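Local coordinates for haloacid dehalogenase-like hydrolase (Bacteroides thetaiotaomicron, PDB 2RBK), which probably acts as a magnesium-dependent phosphatase of the haloacid dehalogenase superfamily, with vanadate captured in its active site as a phosphoryl-transfer mimic, at residues K123-F128 and G172-A177; V14-H19 and D127-N132; I85-V90 and N144-Q149. All blocks are in the same frame, centred on the assembly; numbering follows the deposited sequence.

Contact 1: residues K123-F128 and G172-A177. With VN4 (oxido(dioxo)vanadium), chain C.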
loop_
_atom_site.group_PDB
_atom_site.type_symbol
_atom_site.label_atom_id
_atom_site.label_comp_id
_atom_site.label_asym_id
_atom_site.label_seq_id
_atom_site.Cartn_x
_atom_site.Cartn_y
_atom_site.Cartn_z
ATOM N N LYS A 123 15.011 6.283 -10.775
ATOM C CA LYS A 123 15.828 6.019 -9.604
ATOM C C LYS A 123 15.032 5.140 -8.640
ATOM O O LYS A 123 15.508 4.105 -8.154
ATOM C CB LYS A 123 16.269 7.351 -8.987
ATOM C CG LYS A 123 17.123 7.425 -7.740
ATOM C CD LYS A 123 17.339 8.906 -7.390
ATOM C CE LYS A 123 17.623 9.080 -5.896
ATOM N NZ LYS A 123 19.093 8.960 -5.675
ATOM N N ILE A 124 13.786 5.581 -8.377
ATOM C CA ILE A 124 13.001 4.995 -7.298
ATOM C C ILE A 124 12.221 3.807 -7.800
ATOM O O ILE A 124 12.350 2.682 -7.325
ATOM C CB ILE A 124 12.127 6.101 -6.677
ATOM C CG1 ILE A 124 12.941 7.186 -6.037
ATOM C CG2 ILE A 124 11.129 5.514 -5.655
ATOM C CD1 ILE A 124 12.665 8.618 -6.262
ATOM N N PHE A 125 11.317 3.976 -8.763
ATOM C CA PHE A 125 10.472 2.854 -9.122
ATOM C C PHE A 125 11.203 1.748 -9.852
ATOM O O PHE A 125 10.946 0.561 -9.578
ATOM C CB PHE A 125 9.308 3.363 -9.991
ATOM C CG PHE A 125 8.043 3.652 -9.215
ATOM C CD1 PHE A 125 8.027 4.545 -8.173
ATOM C CD2 PHE A 125 6.861 3.024 -9.496
ATOM C CE1 PHE A 125 6.912 4.752 -7.394
ATOM C CE2 PHE A 125 5.715 3.198 -8.733
ATOM C CZ PHE A 125 5.739 4.078 -7.679
ATOM N N TYR A 126 12.119 2.035 -10.763
ATOM C CA TYR A 126 12.686 0.964 -11.563
ATOM C C TYR A 126 13.957 0.388 -10.953
ATOM O O TYR A 126 14.105 -0.783 -10.629
ATOM C CB TYR A 126 12.986 1.502 -12.990
ATOM C CG TYR A 126 11.753 2.075 -13.666
ATOM C CD1 TYR A 126 10.490 1.664 -13.337
ATOM C CD2 TYR A 126 11.869 3.031 -14.658
ATOM C CE1 TYR A 126 9.389 2.170 -13.945
ATOM C CE2 TYR A 126 10.763 3.572 -15.292
ATOM C CZ TYR A 126 9.519 3.133 -14.914
ATOM O OH TYR A 126 8.383 3.630 -15.523
ATOM N N ASP A 127 14.979 1.228 -10.818
ATOM C CA ASP A 127 16.300 0.713 -10.472
ATOM C C ASP A 127 16.351 0.210 -9.023
ATOM O O ASP A 127 17.109 -0.721 -8.769
ATOM C CB ASP A 127 17.400 1.750 -10.661
ATOM C CG ASP A 127 17.619 2.036 -12.135
ATOM O OD1 ASP A 127 17.065 1.285 -12.981
ATOM O OD2 ASP A 127 18.309 3.039 -12.366
ATOM N N PHE A 128 15.532 0.840 -8.192
ATOM C CA PHE A 128 15.460 0.428 -6.788
ATOM C C PHE A 128 14.386 -0.566 -6.462
ATOM O O PHE A 128 14.569 -1.684 -5.952
ATOM C CB PHE A 128 15.198 1.720 -6.011
ATOM C CG PHE A 128 15.297 1.484 -4.512
ATOM C CD1 PHE A 128 16.464 0.976 -3.952
ATOM C CD2 PHE A 128 14.218 1.813 -3.721
ATOM C CE1 PHE A 128 16.578 0.781 -2.570
ATOM C CE2 PHE A 128 14.328 1.593 -2.364
ATOM C CZ PHE A 128 15.477 1.078 -1.778
ATOM N N GLY A 172 -1.418 9.675 0.846
ATOM C CA GLY A 172 -0.547 8.954 1.757
ATOM C C GLY A 172 0.833 8.729 1.199
ATOM O O GLY A 172 0.957 8.671 -0.025
ATOM N N ARG A 173 1.823 8.511 2.006
ATOM C CA ARG A 173 3.160 8.078 1.480
ATOM C C ARG A 173 3.683 6.783 2.155
ATOM O O ARG A 173 3.573 6.553 3.354
ATOM C CB ARG A 173 4.254 9.094 1.666
ATOM C CG ARG A 173 4.031 10.490 1.218
ATOM C CD ARG A 173 5.161 11.520 1.278
ATOM N NE ARG A 173 4.594 12.773 0.731
ATOM C CZ ARG A 173 5.016 13.362 -0.322
ATOM N NH1 ARG A 173 6.101 12.908 -0.946
ATOM N NH2 ARG A 173 4.429 14.459 -0.809
ATOM N N TRP A 174 4.310 5.901 1.319
ATOM C CA TRP A 174 5.102 4.785 1.712
ATOM C C TRP A 174 6.579 4.838 1.404
ATOM O O TRP A 174 7.350 4.042 1.799
ATOM C CB TRP A 174 4.524 3.473 1.166
ATOM C CG TRP A 174 4.271 3.334 -0.299
ATOM C CD1 TRP A 174 3.146 3.756 -1.002
ATOM C CD2 TRP A 174 5.125 2.719 -1.278
ATOM N NE1 TRP A 174 3.248 3.451 -2.294
ATOM C CE2 TRP A 174 4.428 2.801 -2.520
ATOM C CE3 TRP A 174 6.355 2.095 -1.250
ATOM C CZ2 TRP A 174 4.916 2.303 -3.732
ATOM C CZ3 TRP A 174 6.861 1.587 -2.431
ATOM C CH2 TRP A 174 6.155 1.691 -3.612
ATOM N N TYR A 175 6.919 5.900 0.680
ATOM C CA TYR A 175 8.286 6.155 0.301
ATOM C C TYR A 175 8.481 7.679 0.194
ATOM O O TYR A 175 7.474 8.292 -0.267
ATOM C CB TYR A 175 8.659 5.455 -1.019
ATOM C CG TYR A 175 10.119 5.422 -1.335
ATOM C CD1 TYR A 175 10.934 4.451 -0.744
ATOM C CD2 TYR A 175 10.709 6.340 -2.196
ATOM C CE1 TYR A 175 12.289 4.398 -1.016
ATOM C CE2 TYR A 175 12.045 6.297 -2.467
ATOM C CZ TYR A 175 12.828 5.313 -1.877
ATOM O OH TYR A 175 14.166 5.309 -2.161
ATOM N N PRO A 176 9.568 8.293 0.563
ATOM C CA PRO A 176 9.544 9.788 0.581
ATOM C C PRO A 176 9.450 10.493 -0.761
ATOM O O PRO A 176 9.101 11.694 -0.974
ATOM C CB PRO A 176 10.870 10.082 1.338
ATOM C CG PRO A 176 11.252 8.801 1.972
ATOM C CD PRO A 176 10.811 7.655 1.075
ATOM N N ALA A 177 9.799 9.882 -1.908
ATOM C CA ALA A 177 9.808 10.799 -3.050
ATOM C C ALA A 177 8.503 11.083 -3.778
ATOM O O ALA A 177 8.402 11.855 -4.765
ATOM C CB ALA A 177 10.772 10.169 -4.064
HETATM V V VN4 C . 3.316 -0.565 0.981
HETATM O O1 VN4 C . 3.298 -2.062 0.254
HETATM O O2 VN4 C . 4.803 0.081 1.667
HETATM O O3 VN4 C . 2.123 0.783 0.617
HETATM O O HOH W 1 3.842 -0.031 -1.007
#
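The phenol ring of Tyr175 pushes into a shallow hollow on helix 119-128, made by Ile124 and, one turn further on, Phe128. Tyr175 CG stands anti to the backbone N (chi1 -168°), on the helix side. Two opposite sides of the ring then do the touching: Tyr175 CE2 lies 3.4 Å from Ile124 CG2, and Tyr175 CE1 lies 3.7 Å from Phe128 CE2. The two aromatic planes are inclined at 44°, so the rings meet obliquely. Pro176 CD sits 3.3 Å above one face of the Tyr175 ring, toward its rim. A second bump comes from the methyl of Ala177, which faces the outer branch of Ile124; the 3.3 Å between Ala177 CB and Ile124 CD1 is tighter than usual, and Ile124 has a chi2 of 133°, far from a staggered value. Phe125 closes the inner end more loosely, its CZ 4.4 Å from Trp174 CZ2, while Phe178 turns edge-to-face with both rings. Trp174 belongs to two surroundings at once. Its benzo end joins the aromatic packing, and one indole face lies under the bound vanadate, with the vanadium-bound water over the ring centre and Trp174 CB 3.4 Å from VN4 O2. Helix and loop meet through carbon and ring surfaces, so packing rather than directed bonds joins them; Trp174 NE1 has its own weak hydrogen bond to Asp180, and the flat indole face walls the five-coordinate vanadium centre that mimics the trigonal-bipyramidal state of phosphoryl transfer.

Contact 2: residues V14-H19 and D127-N132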
loop_
_atom_site.group_PDB
_atom_site.type_symbol
_atom_site.label_atom_id
_atom_site.label_comp_id
_atom_site.label_asym_id
_atom_site.label_seq_id
_atom_site.Cartn_x
_atom_site.Cartn_y
_atom_site.Cartn_z
ATOM N N VAL A 14 8.665 -7.088 2.312
ATOM C CA VAL A 14 9.822 -7.027 1.407
ATOM C C VAL A 14 10.773 -5.954 1.873
ATOM O O VAL A 14 10.411 -4.788 2.004
ATOM C CB VAL A 14 9.353 -6.757 -0.044
ATOM C CG1 VAL A 14 10.600 -6.663 -0.991
ATOM C CG2 VAL A 14 8.430 -7.790 -0.544
ATOM N N SER A 15 12.033 -6.360 2.120
ATOM C CA SER A 15 13.058 -5.454 2.561
ATOM C C SER A 15 13.451 -4.445 1.503
ATOM O O SER A 15 13.723 -4.840 0.368
ATOM C CB SER A 15 14.274 -6.292 2.924
ATOM O OG SER A 15 15.389 -5.448 3.184
ATOM N N PHE A 16 13.595 -3.176 1.849
ATOM C CA PHE A 16 14.092 -2.175 0.924
ATOM C C PHE A 16 15.578 -2.392 0.687
ATOM O O PHE A 16 16.104 -1.986 -0.344
ATOM C CB PHE A 16 13.880 -0.766 1.461
ATOM C CG PHE A 16 12.496 -0.237 1.320
ATOM C CD1 PHE A 16 11.971 0.088 0.101
ATOM C CD2 PHE A 16 11.657 -0.036 2.436
ATOM C CE1 PHE A 16 10.678 0.619 -0.026
ATOM C CE2 PHE A 16 10.427 0.492 2.244
ATOM C CZ PHE A 16 9.865 0.825 1.059
ATOM N N GLU A 17 16.255 -2.982 1.655
ATOM C CA GLU A 17 17.730 -3.135 1.546
ATOM C C GLU A 17 18.090 -4.344 0.708
ATOM O O GLU A 17 19.034 -4.252 -0.094
ATOM C CB GLU A 17 18.290 -3.063 2.974
ATOM C CG GLU A 17 18.063 -1.728 3.701
ATOM C CD GLU A 17 16.731 -1.436 4.350
ATOM O OE1 GLU A 17 15.903 -2.313 4.742
ATOM O OE2 GLU A 17 16.452 -0.205 4.475
ATOM N N THR A 18 17.348 -5.450 0.824
ATOM C CA THR A 18 17.642 -6.619 0.049
ATOM C C THR A 18 16.697 -6.806 -1.123
ATOM O O THR A 18 16.951 -7.593 -2.029
ATOM C CB THR A 18 17.566 -7.903 0.880
ATOM O OG1 THR A 18 16.197 -8.131 1.202
ATOM C CG2 THR A 18 18.345 -7.854 2.211
ATOM N N HIS A 19 15.529 -6.204 -1.154
ATOM C CA HIS A 19 14.480 -6.413 -2.119
ATOM C C HIS A 19 13.891 -7.828 -2.080
ATOM O O HIS A 19 13.316 -8.312 -3.046
ATOM C CB HIS A 19 14.880 -6.023 -3.545
ATOM C CG HIS A 19 15.410 -4.608 -3.500
ATOM N ND1 HIS A 19 14.629 -3.501 -3.224
ATOM C CD2 HIS A 19 16.706 -4.180 -3.654
ATOM C CE1 HIS A 19 15.436 -2.430 -3.250
ATOM N NE2 HIS A 19 16.706 -2.806 -3.511
ATOM N N ASP A 127 14.979 1.228 -10.818
ATOM C CA ASP A 127 16.300 0.713 -10.472
ATOM C C ASP A 127 16.351 0.210 -9.023
ATOM O O ASP A 127 17.109 -0.721 -8.769
ATOM C CB ASP A 127 17.400 1.750 -10.661
ATOM C CG ASP A 127 17.619 2.036 -12.135
ATOM O OD1 ASP A 127 17.065 1.285 -12.981
ATOM O OD2 ASP A 127 18.309 3.039 -12.366
ATOM N N PHE A 128 15.532 0.840 -8.192
ATOM C CA PHE A 128 15.460 0.428 -6.788
ATOM C C PHE A 128 14.386 -0.566 -6.462
ATOM O O PHE A 128 14.569 -1.684 -5.952
ATOM C CB PHE A 128 15.198 1.720 -6.011
ATOM C CG PHE A 128 15.297 1.484 -4.512
ATOM C CD1 PHE A 128 16.464 0.976 -3.952
ATOM C CD2 PHE A 128 14.218 1.813 -3.721
ATOM C CE1 PHE A 128 16.578 0.781 -2.570
ATOM C CE2 PHE A 128 14.328 1.593 -2.364
ATOM C CZ PHE A 128 15.477 1.078 -1.778
ATOM N N LEU A 129 13.141 -0.110 -6.716
ATOM C CA LEU A 129 12.026 -0.919 -6.324
ATOM C C LEU A 129 11.803 -1.964 -7.373
ATOM O O LEU A 129 10.941 -2.761 -7.002
ATOM C CB LEU A 129 10.689 -0.233 -6.192
ATOM C CG LEU A 129 10.583 0.794 -5.091
ATOM C CD1 LEU A 129 9.257 1.507 -5.145
ATOM C CD2 LEU A 129 10.785 0.092 -3.740
ATOM N N HIS A 130 12.473 -1.958 -8.490
ATOM C CA HIS A 130 12.333 -3.117 -9.357
ATOM C C HIS A 130 10.936 -3.223 -9.938
ATOM O O HIS A 130 10.546 -4.360 -10.162
ATOM C CB HIS A 130 12.528 -4.442 -8.578
ATOM C CG HIS A 130 13.858 -4.468 -7.952
ATOM N ND1 HIS A 130 14.977 -4.452 -8.750
ATOM C CD2 HIS A 130 14.230 -4.489 -6.659
ATOM C CE1 HIS A 130 16.018 -4.467 -7.945
ATOM N NE2 HIS A 130 15.601 -4.488 -6.699
ATOM N N VAL A 131 10.321 -2.063 -10.113
ATOM C CA VAL A 131 9.052 -2.123 -10.862
ATOM C C VAL A 131 9.373 -2.173 -12.349
ATOM O O VAL A 131 10.285 -1.446 -12.785
ATOM C CB VAL A 131 8.205 -0.925 -10.470
ATOM C CG1 VAL A 131 6.978 -0.762 -11.336
ATOM C CG2 VAL A 131 7.779 -1.089 -8.997
ATOM N N ASN A 132 8.640 -2.947 -13.147
ATOM C CA ASN A 132 8.758 -2.916 -14.615
ATOM C C ASN A 132 8.385 -1.536 -15.183
ATOM O O ASN A 132 7.538 -0.838 -14.668
ATOM C CB ASN A 132 7.879 -3.952 -15.327
ATOM C CG ASN A 132 8.083 -5.431 -15.130
ATOM O OD1 ASN A 132 9.218 -5.927 -15.103
ATOM N ND2 ASN A 132 6.933 -6.101 -15.005
#
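His19 and His130 take similar first torsions, chi1 -53° and -59°, each with CG anti to the carbonyl carbon, and their side chains cross at about a right angle. The edge of His130 points at the face of His19: His130 NE2 is 3.2 Å from His19 CG. His19 in turn presents its own edge to the face of Phe128, with planes at 86°, and His19 CE1 comes 3.5 Å from Phe128 CE1. The result is an aromatic cluster of two successive edge-to-face pairs. Phe128 O lies over the His19 ring, 2.9 Å from His19 CE1, but the angles to both ring nitrogens are too poor for a hydrogen bond. The loop that offers His19 is set by an ST motif, in which Ser15 OG accepts from Thr18 N at 3.1 Å, and by the backbone bond from His19 N to Ser15 O. It follows the family's DxDx(T/V) segment in the core domain, whereas 127-132 ends a helix of the cap, so this is a surface contact bridging the two. An alanine in place of His19 would probably leave the face of Phe128 and the edge of His130 without their shared aromatic mate and open a gap between them. Nearer the metal, Phe16 CD1 packs 3.7 Å from Phe128 CE2, its side chain crossing that of Phe128 at about a right angle. Leu129 lies alongside Phe16, placing Leu129 CD2 at the ring's edge, 3.8 Å from Phe16 CE1.

Contact 3: residues I85-V90 and N144-Q149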
loop_
_atom_site.group_PDB
_atom_site.type_symbol
_atom_site.label_atom_id
_atom_site.label_comp_id
_atom_site.label_asym_id
_atom_site.label_seq_id
_atom_site.Cartn_x
_atom_site.Cartn_y
_atom_site.Cartn_z
ATOM N N ILE A 85 -11.379 8.497 -8.527
ATOM C CA ILE A 85 -11.170 9.870 -8.126
ATOM C C ILE A 85 -12.075 10.802 -8.894
ATOM O O ILE A 85 -12.198 10.663 -10.120
ATOM C CB ILE A 85 -9.672 10.216 -8.335
ATOM C CG1 ILE A 85 -8.777 9.350 -7.460
ATOM C CG2 ILE A 85 -9.428 11.683 -8.071
ATOM C CD1 ILE A 85 -7.326 9.459 -7.795
ATOM N N PRO A 86 -12.679 11.787 -8.259
ATOM C CA PRO A 86 -13.440 12.812 -8.987
ATOM C C PRO A 86 -12.619 13.386 -10.162
ATOM O O PRO A 86 -11.459 13.746 -9.991
ATOM C CB PRO A 86 -13.694 13.878 -7.922
ATOM C CG PRO A 86 -13.823 13.068 -6.660
ATOM C CD PRO A 86 -12.723 12.033 -6.821
ATOM N N GLN A 87 -13.268 13.491 -11.301
ATOM C CA GLN A 87 -12.498 13.865 -12.487
ATOM C C GLN A 87 -11.898 15.260 -12.334
ATOM O O GLN A 87 -10.792 15.513 -12.848
ATOM C CB GLN A 87 -13.348 13.826 -13.724
ATOM C CG GLN A 87 -12.427 13.609 -14.955
ATOM C CD GLN A 87 -11.834 12.243 -14.958
ATOM O OE1 GLN A 87 -12.453 11.285 -14.442
ATOM N NE2 GLN A 87 -10.652 12.054 -15.499
ATOM N N GLU A 88 -12.559 16.189 -11.666
ATOM C CA GLU A 88 -11.963 17.511 -11.498
ATOM C C GLU A 88 -10.628 17.419 -10.790
ATOM O O GLU A 88 -9.709 18.232 -11.047
ATOM C CB GLU A 88 -12.911 18.400 -10.706
ATOM C CG GLU A 88 -14.035 19.010 -11.403
ATOM C CD GLU A 88 -14.882 19.999 -10.686
ATOM O OE1 GLU A 88 -14.570 20.400 -9.538
ATOM O OE2 GLU A 88 -15.941 20.367 -11.249
ATOM N N GLU A 89 -10.521 16.519 -9.843
ATOM C CA GLU A 89 -9.287 16.394 -9.035
ATOM C C GLU A 89 -8.216 15.671 -9.833
ATOM O O GLU A 89 -7.024 16.000 -9.698
ATOM C CB GLU A 89 -9.642 15.744 -7.705
ATOM C CG GLU A 89 -10.613 16.603 -6.921
ATOM C CD GLU A 89 -10.907 16.227 -5.488
ATOM O OE1 GLU A 89 -10.041 15.980 -4.700
ATOM O OE2 GLU A 89 -12.128 16.238 -5.170
ATOM N N VAL A 90 -8.583 14.709 -10.676
ATOM C CA VAL A 90 -7.620 14.125 -11.609
ATOM C C VAL A 90 -7.019 15.200 -12.517
ATOM O O VAL A 90 -5.810 15.318 -12.679
ATOM C CB VAL A 90 -8.273 13.016 -12.471
ATOM C CG1 VAL A 90 -7.306 12.488 -13.522
ATOM C CG2 VAL A 90 -8.794 11.885 -11.601
ATOM N N ASN A 144 -8.047 12.516 -18.736
ATOM C CA ASN A 144 -9.369 12.091 -19.148
ATOM C C ASN A 144 -9.742 10.671 -18.757
ATOM O O ASN A 144 -10.864 10.228 -19.091
ATOM C CB ASN A 144 -9.532 12.237 -20.692
ATOM C CG ASN A 144 -9.475 13.741 -21.015
ATOM O OD1 ASN A 144 -10.132 14.511 -20.270
ATOM N ND2 ASN A 144 -8.766 14.056 -22.080
ATOM N N LYS A 145 -8.896 9.928 -18.117
ATOM C CA LYS A 145 -9.066 8.549 -17.712
ATOM C C LYS A 145 -9.910 8.460 -16.447
ATOM O O LYS A 145 -9.928 9.358 -15.641
ATOM C CB LYS A 145 -7.682 7.924 -17.415
ATOM C CG LYS A 145 -6.773 7.804 -18.692
ATOM C CD LYS A 145 -5.428 7.205 -18.315
ATOM C CE LYS A 145 -4.565 6.915 -19.538
ATOM N NZ LYS A 145 -4.950 5.602 -20.124
ATOM N N GLU A 146 -10.522 7.314 -16.275
ATOM C CA GLU A 146 -11.149 6.962 -15.017
ATOM C C GLU A 146 -10.036 6.419 -14.083
ATOM O O GLU A 146 -9.584 5.278 -14.254
ATOM C CB GLU A 146 -12.291 6.017 -15.331
ATOM C CG GLU A 146 -13.263 6.558 -16.372
ATOM C CD GLU A 146 -13.955 7.894 -16.203
ATOM O OE1 GLU A 146 -14.435 8.120 -15.061
ATOM O OE2 GLU A 146 -14.110 8.755 -17.135
ATOM N N VAL A 147 -9.615 7.225 -13.168
ATOM C CA VAL A 147 -8.422 6.966 -12.402
ATOM C C VAL A 147 -8.789 6.516 -10.980
ATOM O O VAL A 147 -9.547 7.208 -10.282
ATOM C CB VAL A 147 -7.521 8.199 -12.398
ATOM C CG1 VAL A 147 -6.286 7.992 -11.548
ATOM C CG2 VAL A 147 -7.120 8.567 -13.821
ATOM N N ILE A 148 -8.221 5.409 -10.564
ATOM C CA ILE A 148 -8.384 4.869 -9.214
ATOM C C ILE A 148 -7.347 5.406 -8.270
ATOM O O ILE A 148 -7.638 5.727 -7.085
ATOM C CB ILE A 148 -8.348 3.343 -9.234
ATOM C CG1 ILE A 148 -9.406 2.812 -10.224
ATOM C CG2 ILE A 148 -8.516 2.782 -7.848
ATOM C CD1 ILE A 148 -9.574 1.336 -10.244
ATOM N N GLN A 149 -6.106 5.606 -8.719
ATOM C CA GLN A 149 -5.040 6.144 -7.904
ATOM C C GLN A 149 -4.103 6.969 -8.796
ATOM O O GLN A 149 -3.811 6.584 -9.913
ATOM C CB GLN A 149 -4.234 5.041 -7.188
ATOM C CG GLN A 149 -3.123 5.591 -6.291
ATOM C CD GLN A 149 -2.570 4.486 -5.414
ATOM O OE1 GLN A 149 -3.135 4.268 -4.313
ATOM N NE2 GLN A 149 -1.557 3.759 -5.838
HETATM O O HOH W 2 -11.464 9.395 -12.522
HETATM O O HOH W 3 -15.209 10.840 -14.505
#
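Gln87, in the first turn of helix 87-100, reaches across to the chain at Lys145. From CB the chain leaves with CG anti to the backbone N, then bends at chi2 (69°), which brings Gln87 CD to 3.5 Å from Lys145 O. At the tip the amide divides its work. Gln87 NE2 donates to Lys145 O at 2.8 Å in a nearly straight bond (165°); the acceptor is close to the amide plane, while the donor sits above the plane of the carbonyl. NE2 also bonds to Ser143 O, so two backbone carbonyls fix the rotation of the amide. Gln87 OE1 meets two waters. One, at 2.8 Å from Gln87 OE1, also donates to Glu146 OE1 in one of the two conformers of that side chain, a bridge that is therefore less certain. The other, 2.9 Å from Gln87 OE1, accepts from Val147 N. Alongside, Ile85 N donates almost linearly to Val147 O at 2.8 Å, and Val90 CG1 packs 3.9 Å from Val147 CG2. Bonds and packing together tie the start of a cap helix to the lead-in of strand 149-152, where Ile148 and Gln149 are both paired with Val107 on the neighbouring strand, the mark of a classic beta bulge at the entry to the antiparallel cap sheet.

Along the chain the segments come in the order 14-19, 85-90, 123-128 with 127-132, 144-149 and 172-177. Contacts 1 and 2 share Asp127 and Phe128 of helix 119-128, lie with centres about 9 Å apart and touch directly, Trp174 packing on Leu129. Contact 3 is remote, its centre about 22 Å from that of contact 1 and about 28 Å from that of contact 2, on helix 87-100 and the approach to strand 149-152. Contacts 1 and 3 thus bind parts of the cap together, whereas contact 2 joins the cap to the core domain with its eight-stranded sheet. The same cap helix thus packs against the loop that carries Trp174 beside the vanadate and, at its end, against the core.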